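Local coordinates for protein gamma-glutamyl phosphate reductase (Thermotoga maritima, PDB 1O20) that probably catalyses the NADPH-dependent reduction of L-glutamyl 5-phosphate to the 5-semialdehyde of L-glutamate, the second step of proline biosynthesis from glutamate, at residues 23-27 with 151-155; 103-109 with 121-125. Residue numbers count along the deposited sequence, not the author numbering.

Contact 1. Residues 23-27 with 151-155; sequences VREAW and GNTIL
One turn of helix 15-30, residues 23-27, lies beside the chain that leaves helix 138-149 and enters strand 154-157, with the CA atoms of Trp27 and Thr153 nearest, 5.5 Å apart. Gly151, at phi 78° and psi 18°, is the C-prime residue of the Schellman motif ending that helix; a side chain here would clash with the preceding carbonyl. From Asn152 onward the backbone is extended.

Two hydrogen bonds join the segments. Thr153, chi1 p, donates from OG1 to Val23 O at 2.8 Å, sharing that carbonyl with the helical bond from Trp27 N, 3.1 Å from Val23 O. Trp27, chi1 t, brings the edge of its indole to the Schellman turn, where NE1 makes a weak, bent bond of 2.8 Å to Gly151 O. The side-chain carboxamide of Asn152 is hydrogen-bonded outside the two segments, ND2 to Leu412 O and OD1 to Gly127 N.

Van der Waals contacts, several against backbone atoms, complete the fit. Thr153 CG2 lies 3.3 Å from Trp27 N and 4.1 Å from Ala26 CB, whose small methyl suits the close approach. Val23, chi1 m, places CG1 3.3 Å from Ile154 O and CG2 4.4 Å from Leu155 CB.

This is packing of a helix on the parallel sheet 187-189/154-157/129-132/210-213 of an aldehyde dehydrogenase-like fold. Threonine's hydroxyl binds the helix backbone while its methyl packs, so a buried contact gains one firm hydrogen bond, with a weaker one from the indole.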
loop_
_atom_site.group_PDB
_atom_site.type_symbol
_atom_site.label_atom_id
_atom_site.label_comp_id
_atom_site.label_asym_id
_atom_site.label_seq_id
_atom_site.Cartn_x
_atom_site.Cartn_y
_atom_site.Cartn_z
ATOM N N VAL A 23 10.396 -17.740 12.650
ATOM C CA VAL A 23 10.294 -17.277 11.260
ATOM C C VAL A 23 11.667 -17.059 10.645
ATOM O O VAL A 23 11.837 -17.226 9.453
ATOM C CB VAL A 23 9.403 -16.039 11.020
ATOM C CG1 VAL A 23 7.913 -16.352 11.331
ATOM C CG2 VAL A 23 9.923 -14.826 11.733
ATOM N N ARG A 24 12.624 -16.672 11.456
ATOM C CA ARG A 24 13.992 -16.506 11.014
ATOM C C ARG A 24 14.603 -17.847 10.645
ATOM O O ARG A 24 15.204 -17.971 9.609
ATOM C CB ARG A 24 14.823 -15.776 12.079
ATOM C CG ARG A 24 16.315 -15.501 11.644
ATOM C CD ARG A 24 16.402 -14.653 10.345
ATOM N NE ARG A 24 17.780 -14.560 9.816
ATOM C CZ ARG A 24 18.463 -15.556 9.231
ATOM N NH1 ARG A 24 17.943 -16.778 9.026
ATOM N NH2 ARG A 24 19.695 -15.318 8.833
ATOM N N GLU A 25 14.393 -18.886 11.448
ATOM C CA GLU A 25 14.946 -20.209 11.130
ATOM C C GLU A 25 14.282 -20.750 9.889
ATOM O O GLU A 25 14.944 -21.332 9.052
ATOM C CB GLU A 25 14.736 -21.225 12.277
ATOM C CG GLU A 25 15.697 -21.107 13.435
ATOM C CD GLU A 25 15.190 -21.803 14.723
ATOM O OE1 GLU A 25 14.124 -22.492 14.682
ATOM O OE2 GLU A 25 15.851 -21.626 15.791
ATOM N N ALA A 26 12.970 -20.604 9.772
ATOM C CA ALA A 26 12.235 -21.135 8.614
ATOM C C ALA A 26 12.665 -20.471 7.319
ATOM O O ALA A 26 12.683 -21.092 6.254
ATOM C CB ALA A 26 10.724 -20.962 8.806
ATOM N N TRP A 27 13.020 -19.190 7.422
ATOM C CA TRP A 27 13.491 -18.425 6.283
ATOM C C TRP A 27 14.693 -19.091 5.600
ATOM O O TRP A 27 14.823 -19.027 4.384
ATOM C CB TRP A 27 13.866 -16.982 6.687
ATOM C CG TRP A 27 14.184 -16.163 5.490
ATOM C CD1 TRP A 27 13.385 -15.972 4.402
ATOM C CD2 TRP A 27 15.402 -15.504 5.208
ATOM N NE1 TRP A 27 14.048 -15.231 3.452
ATOM C CE2 TRP A 27 15.285 -14.921 3.927
ATOM C CE3 TRP A 27 16.617 -15.367 5.888
ATOM C CZ2 TRP A 27 16.329 -14.193 3.324
ATOM C CZ3 TRP A 27 17.639 -14.618 5.284
ATOM C CH2 TRP A 27 17.465 -14.035 4.035
ATOM N N GLY A 151 9.839 -15.521 -1.297
ATOM C CA GLY A 151 10.848 -16.165 -0.500
ATOM C C GLY A 151 11.073 -15.598 0.888
ATOM O O GLY A 151 12.097 -15.885 1.535
ATOM N N ASN A 152 10.118 -14.829 1.377
ATOM C CA ASN A 152 10.185 -14.273 2.723
ATOM C C ASN A 152 9.252 -14.939 3.750
ATOM O O ASN A 152 8.104 -15.198 3.470
ATOM C CB ASN A 152 9.848 -12.777 2.623
ATOM C CG ASN A 152 10.755 -12.037 1.651
ATOM O OD1 ASN A 152 11.972 -12.042 1.815
ATOM N ND2 ASN A 152 10.187 -11.471 0.626
ATOM N N THR A 153 9.735 -15.215 4.957
ATOM C CA THR A 153 8.812 -15.644 5.998
ATOM C C THR A 153 8.053 -14.414 6.540
ATOM O O THR A 153 8.393 -13.257 6.235
ATOM C CB THR A 153 9.514 -16.406 7.101
ATOM O OG1 THR A 153 10.549 -15.586 7.659
ATOM C CG2 THR A 153 10.219 -17.623 6.566
ATOM N N ILE A 154 7.047 -14.689 7.347
ATOM C CA ILE A 154 6.195 -13.652 7.912
ATOM C C ILE A 154 5.743 -13.876 9.350
ATOM O O ILE A 154 5.302 -14.971 9.774
ATOM C CB ILE A 154 4.995 -13.425 6.954
ATOM C CG1 ILE A 154 4.204 -12.173 7.314
ATOM C CG2 ILE A 154 4.079 -14.602 6.980
ATOM C CD1 ILE A 154 3.082 -11.920 6.295
ATOM N N LEU A 155 5.833 -12.797 10.095
ATOM C CA LEU A 155 5.347 -12.715 11.448
ATOM C C LEU A 155 4.173 -11.746 11.475
ATOM O O LEU A 155 4.316 -10.593 11.219
ATOM C CB LEU A 155 6.457 -12.216 12.363
ATOM C CG LEU A 155 6.083 -12.132 13.838
ATOM C CD1 LEU A 155 5.628 -13.492 14.383
ATOM C CD2 LEU A 155 7.243 -11.636 14.650
#

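Contact 2. Residues 103-109 with 121-125; sequences PVGEVID and RVRVP
Two salt bridges tie the segments together. Asp109, chi1 p, meets the NE/NH2 edge of Arg121 side-on, in a bidentate salt bridge: OD1 accepts from Arg121 NE at 2.9 Å and OD2 from NH2 at 2.8 Å. Glu106, extended from chi1 m, offers OE1 to Arg123 NE at 3.2 Å.

The backbones run antiparallel. Arg123 N donates to Glu106 O at 3.0 Å, Ile108 N to Arg121 O at 2.8 Å, and Arg121 N to Asp109 O at 2.9 Å. Val107 and Val122 form a non-hydrogen-bonded pair, CA atoms 4.5 Å apart, after which the chain turns a corner at Ile108 (phi -70°, psi -52°). These are the arms of the beta hairpin 107-112/118-125, which strand 413-420 extends into a three-stranded antiparallel sheet through Val122 and Val124. A type II turn, Pro103 to Glu106, leads into it: proline opens the turn, Gly105 takes the positive phi of 83°, where a CB would jam against the preceding carbonyl O, Glu106 N bonds to Pro103 O at 3.1 Å, and Gly105 N reaches Arg123 O at 2.8 Å.

Farther out, Ile108 CG1 lies over one face of the Arg123 guanidinium, 3.6 Å from CZ. Val107 CG2 meets Val122 CG2 at 4.3 Å, and Val104 CG2 meets Pro125 CG at 4.0 Å.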
loop_
_atom_site.group_PDB
_atom_site.type_symbol
_atom_site.label_atom_id
_atom_site.label_comp_id
_atom_site.label_asym_id
_atom_site.label_seq_id
_atom_site.Cartn_x
_atom_site.Cartn_y
_atom_site.Cartn_z
ATOM N N PRO A 103 10.265 -12.974 -8.523
ATOM C CA PRO A 103 11.408 -12.069 -8.724
ATOM C C PRO A 103 12.724 -12.685 -8.226
ATOM O O PRO A 103 13.800 -12.236 -8.616
ATOM C CB PRO A 103 11.040 -10.829 -7.889
ATOM C CG PRO A 103 10.264 -11.387 -6.712
ATOM C CD PRO A 103 9.446 -12.549 -7.359
ATOM N N VAL A 104 12.647 -13.704 -7.396
ATOM C CA VAL A 104 13.830 -14.305 -6.823
ATOM C C VAL A 104 14.703 -14.972 -7.904
ATOM O O VAL A 104 14.205 -15.762 -8.696
ATOM C CB VAL A 104 13.499 -15.347 -5.721
ATOM C CG1 VAL A 104 14.798 -16.042 -5.214
ATOM C CG2 VAL A 104 12.779 -14.680 -4.525
ATOM N N GLY A 105 16.009 -14.691 -7.872
ATOM C CA GLY A 105 16.917 -15.155 -8.895
ATOM C C GLY A 105 16.992 -14.329 -10.173
ATOM O O GLY A 105 17.832 -14.664 -11.004
ATOM N N GLU A 106 16.144 -13.312 -10.378
ATOM C CA GLU A 106 16.238 -12.487 -11.588
ATOM C C GLU A 106 17.582 -11.759 -11.588
ATOM O O GLU A 106 18.029 -11.245 -10.552
ATOM C CB GLU A 106 15.152 -11.405 -11.679
ATOM C CG GLU A 106 13.763 -11.971 -11.886
ATOM C CD GLU A 106 12.688 -10.911 -12.071
ATOM O OE1 GLU A 106 12.859 -9.719 -11.682
ATOM O OE2 GLU A 106 11.642 -11.312 -12.606
ATOM N N VAL A 107 18.199 -11.684 -12.749
ATOM C CA VAL A 107 19.394 -10.879 -12.872
ATOM C C VAL A 107 18.961 -9.453 -13.175
ATOM O O VAL A 107 18.255 -9.198 -14.164
ATOM C CB VAL A 107 20.330 -11.416 -13.963
ATOM C CG1 VAL A 107 21.423 -10.433 -14.279
ATOM C CG2 VAL A 107 20.912 -12.718 -13.500
ATOM N N ILE A 108 19.387 -8.524 -12.328
ATOM C CA ILE A 108 19.181 -7.094 -12.621
ATOM C C ILE A 108 20.086 -6.706 -13.791
ATOM O O ILE A 108 19.647 -6.107 -14.770
ATOM C CB ILE A 108 19.441 -6.232 -11.377
ATOM C CG1 ILE A 108 18.379 -6.531 -10.320
ATOM C CG2 ILE A 108 19.406 -4.700 -11.682
ATOM C CD1 ILE A 108 18.821 -6.193 -8.915
ATOM N N ASP A 109 21.362 -7.027 -13.660
ATOM C CA ASP A 109 22.277 -6.848 -14.752
ATOM C C ASP A 109 23.468 -7.739 -14.539
ATOM O O ASP A 109 23.653 -8.303 -13.464
ATOM C CB ASP A 109 22.686 -5.356 -14.905
ATOM C CG ASP A 109 23.105 -4.716 -13.598
ATOM O OD1 ASP A 109 23.341 -5.410 -12.571
ATOM O OD2 ASP A 109 23.212 -3.485 -13.508
ATOM N N ARG A 121 24.265 -8.864 -10.670
ATOM C CA ARG A 121 23.448 -8.511 -9.557
ATOM C C ARG A 121 22.215 -9.337 -9.702
ATOM O O ARG A 121 21.550 -9.286 -10.756
ATOM C CB ARG A 121 23.067 -7.041 -9.606
ATOM C CG ARG A 121 24.076 -6.158 -9.062
ATOM C CD ARG A 121 23.532 -4.771 -8.850
ATOM N NE ARG A 121 23.744 -3.985 -10.034
ATOM C CZ ARG A 121 23.784 -2.667 -10.067
ATOM N NH1 ARG A 121 23.612 -1.946 -8.960
ATOM N NH2 ARG A 121 23.990 -2.066 -11.235
ATOM N N VAL A 122 21.907 -10.072 -8.640
ATOM C CA VAL A 122 20.856 -11.078 -8.648
ATOM C C VAL A 122 19.922 -10.828 -7.435
ATOM O O VAL A 122 20.388 -10.655 -6.320
ATOM C CB VAL A 122 21.455 -12.496 -8.524
ATOM C CG1 VAL A 122 20.358 -13.531 -8.648
ATOM C CG2 VAL A 122 22.612 -12.755 -9.577
ATOM N N ARG A 123 18.621 -10.850 -7.676
ATOM C CA ARG A 123 17.602 -10.630 -6.659
ATOM C C ARG A 123 17.463 -11.827 -5.734
ATOM O O ARG A 123 17.432 -12.980 -6.194
ATOM C CB ARG A 123 16.223 -10.425 -7.316
ATOM C CG ARG A 123 16.105 -9.174 -8.175
ATOM C CD ARG A 123 14.639 -8.737 -8.471
ATOM N NE ARG A 123 14.560 -7.932 -9.690
ATOM C CZ ARG A 123 14.869 -6.640 -9.767
ATOM N NH1 ARG A 123 15.187 -5.977 -8.689
ATOM N NH2 ARG A 123 14.797 -5.991 -10.942
ATOM N N VAL A 124 17.380 -11.527 -4.450
ATOM C CA VAL A 124 17.185 -12.487 -3.374
ATOM C C VAL A 124 16.136 -11.922 -2.403
ATOM O O VAL A 124 15.879 -10.732 -2.380
ATOM C CB VAL A 124 18.530 -12.787 -2.620
ATOM C CG1 VAL A 124 19.589 -13.336 -3.622
ATOM C CG2 VAL A 124 19.073 -11.570 -1.951
ATOM N N PRO A 125 15.508 -12.782 -1.628
ATOM C CA PRO A 125 14.519 -12.332 -0.642
ATOM C C PRO A 125 15.084 -11.359 0.353
ATOM O O PRO A 125 16.255 -11.432 0.740
ATOM C CB PRO A 125 14.085 -13.643 0.056
ATOM C CG PRO A 125 14.477 -14.726 -0.887
ATOM C CD PRO A 125 15.661 -14.237 -1.638
#

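Overall arrangement
Along the chain, contact 2 is nested inside the loop that contact 1 closes: 23-27 comes first, then both arms of the hairpin, then 151-155. Their centres are about 19 Å apart. Contact 1 sets helix 15-30 against the parallel sheet containing 154-157, whereas contact 2 lies in the three-stranded antiparallel sheet that projects from the body of the chain. Pro125, at the end of strand 118-125, joins them: its CB lies 3.2 Å from Asn152 OD1, 3.3 Å from Gly151 O and 3.7 Å from Trp27 NE1. The root of the projecting sheet is thus packed against the helix-sheet interface, and the chain continues from Pro125 into parallel strand 129-132.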